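Local coordinates for protein serine protease MT3772 (PDB 3K6Y) that probably acts as a serine endopeptidase of the chymotrypsin-like S1C family that helps Mycobacterium tuberculosis resist oxidative and acid stress, at residues V44-S49 with L134-G139. Sequence-based numbering, arbitrary orientation.
Sequences VVKIRS and LGYPGG
In segment 44-49 of strand 44-51, Val44 lies nearest Gly135 and Lys46 nearest Tyr136, their CA atoms 6.9 Å and 6.4 Å apart; no backbone hydrogen bond links the two segments. Beyond strand 130-135 the chain reverses in a type II beta turn over 136-139, closed by Gly139 N donating to Tyr136 O. Gly138, at the third position of the turn, has the positive phi that this turn calls for and that suits glycine.

The Tyr136 ring lies against the strand backbone. Lys46 CB sits over the centre of one face, 3.8 Å from the centroid of the Tyr136 ring and 8° off its normal, a CH-pi contact. Tyr136 CE2 packs against Val45 C at 3.4 Å, and Tyr136 OH comes within 2.7 Å of Val44 O, which lies at the ring edge. Val44 CG1 touches Tyr136 CE2, while Val44 CG2 meets Leu134 CD1 at 3.9 Å, the two side chains crossing at about a right angle.

Strands 44-51 and 130-135 are the first strands of the two six-stranded antiparallel barrels of the chymotrypsin fold, so the contact joins barrel to barrel; Tyr136 lies about 10 Å, side chain to side chain, from Ser183, the predicted nucleophile.

With CG anti to its backbone N (chi1 -178°) and the chain extended beyond, Lys46 runs past the ring to Gly139. Lys46 NZ donates to Gly139 O over 3.0 Å, on a carbonyl lone pair at a C=O...N angle of 135°. Glu59 forms salt bridges with both Lys46 and Arg48, and Thr61 OG1 is hydrogen-bonded to Tyr136 N.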
# COMPACT_ATOMS: atom_id res chain seq x y z
N VAL A 44 15.86 20.54 7.28
CA VAL A 44 14.63 20.43 6.51
C VAL A 44 15.04 20.06 5.10
O VAL A 44 15.80 20.81 4.47
CB VAL A 44 13.84 21.73 6.53
CG1 VAL A 44 12.56 21.57 5.75
CG2 VAL A 44 13.53 22.17 7.96
N VAL A 45 14.58 18.90 4.64
CA VAL A 45 15.11 18.31 3.43
C VAL A 45 14.05 18.22 2.34
O VAL A 45 12.85 18.19 2.63
CB VAL A 45 15.72 16.90 3.71
CG1 VAL A 45 16.88 17.01 4.69
CG2 VAL A 45 14.67 15.92 4.26
N LYS A 46 14.49 18.16 1.09
CA LYS A 46 13.57 17.99 -0.03
C LYS A 46 13.48 16.50 -0.33
O LYS A 46 14.49 15.80 -0.28
CB LYS A 46 14.09 18.78 -1.23
CG LYS A 46 13.15 18.71 -2.43
CD LYS A 46 13.72 19.30 -3.72
CE LYS A 46 13.04 18.62 -4.89
NZ LYS A 46 13.65 18.99 -6.20
N ILE A 47 12.27 16.04 -0.63
CA ILE A 47 12.07 14.63 -0.99
C ILE A 47 11.57 14.57 -2.43
O ILE A 47 10.67 15.28 -2.80
CB ILE A 47 11.09 13.97 -0.03
CG1 ILE A 47 11.64 14.20 1.40
CG2 ILE A 47 10.97 12.47 -0.35
CD1 ILE A 47 10.99 13.52 2.53
N ARG A 48 12.20 13.73 -3.22
CA ARG A 48 11.75 13.48 -4.59
C ARG A 48 11.54 11.99 -4.75
O ARG A 48 12.46 11.19 -4.53
CB ARG A 48 12.80 13.95 -5.59
CG ARG A 48 12.39 13.85 -7.03
CD ARG A 48 13.42 14.59 -7.88
NE ARG A 48 13.29 14.23 -9.29
CZ ARG A 48 12.88 15.06 -10.24
NH1 ARG A 48 12.59 16.33 -9.95
NH2 ARG A 48 12.79 14.62 -11.49
N SER A 49 10.34 11.61 -5.17
CA SER A 49 9.95 10.20 -5.26
C SER A 49 9.51 9.89 -6.68
O SER A 49 8.57 10.52 -7.20
CB SER A 49 8.85 9.87 -4.27
OG SER A 49 9.26 10.24 -2.94
N LEU A 134 8.02 25.32 7.08
CA LEU A 134 9.28 25.24 6.33
C LEU A 134 9.18 24.15 5.27
O LEU A 134 8.84 23.01 5.59
CB LEU A 134 10.45 24.94 7.26
CG LEU A 134 10.61 25.88 8.45
CD1 LEU A 134 11.82 25.43 9.26
CD2 LEU A 134 10.77 27.32 7.98
N GLY A 135 9.54 24.47 4.03
CA GLY A 135 9.46 23.44 3.00
C GLY A 135 9.93 23.89 1.65
O GLY A 135 10.60 24.93 1.52
N TYR A 136 9.61 23.09 0.65
CA TYR A 136 10.10 23.28 -0.71
C TYR A 136 8.95 23.36 -1.71
O TYR A 136 8.69 22.41 -2.46
CB TYR A 136 11.06 22.15 -1.08
CG TYR A 136 12.31 22.14 -0.24
CD1 TYR A 136 13.47 22.79 -0.68
CD2 TYR A 136 12.36 21.47 0.98
CE1 TYR A 136 14.64 22.78 0.08
CE2 TYR A 136 13.49 21.49 1.75
CZ TYR A 136 14.63 22.11 1.30
OH TYR A 136 15.77 22.11 2.07
N PRO A 137 8.25 24.51 -1.74
CA PRO A 137 7.14 24.68 -2.69
C PRO A 137 7.58 24.39 -4.11
O PRO A 137 8.64 24.84 -4.54
CB PRO A 137 6.78 26.16 -2.55
CG PRO A 137 7.23 26.56 -1.18
CD PRO A 137 8.46 25.70 -0.89
N GLY A 138 6.76 23.63 -4.83
CA GLY A 138 7.03 23.34 -6.25
C GLY A 138 8.27 22.52 -6.50
O GLY A 138 8.74 22.44 -7.65
N GLY A 139 8.81 21.89 -5.45
CA GLY A 139 10.09 21.19 -5.57
C GLY A 139 11.27 22.12 -5.79
O GLY A 139 12.36 21.68 -6.18
O HOH W 1 12.50 19.90 -8.16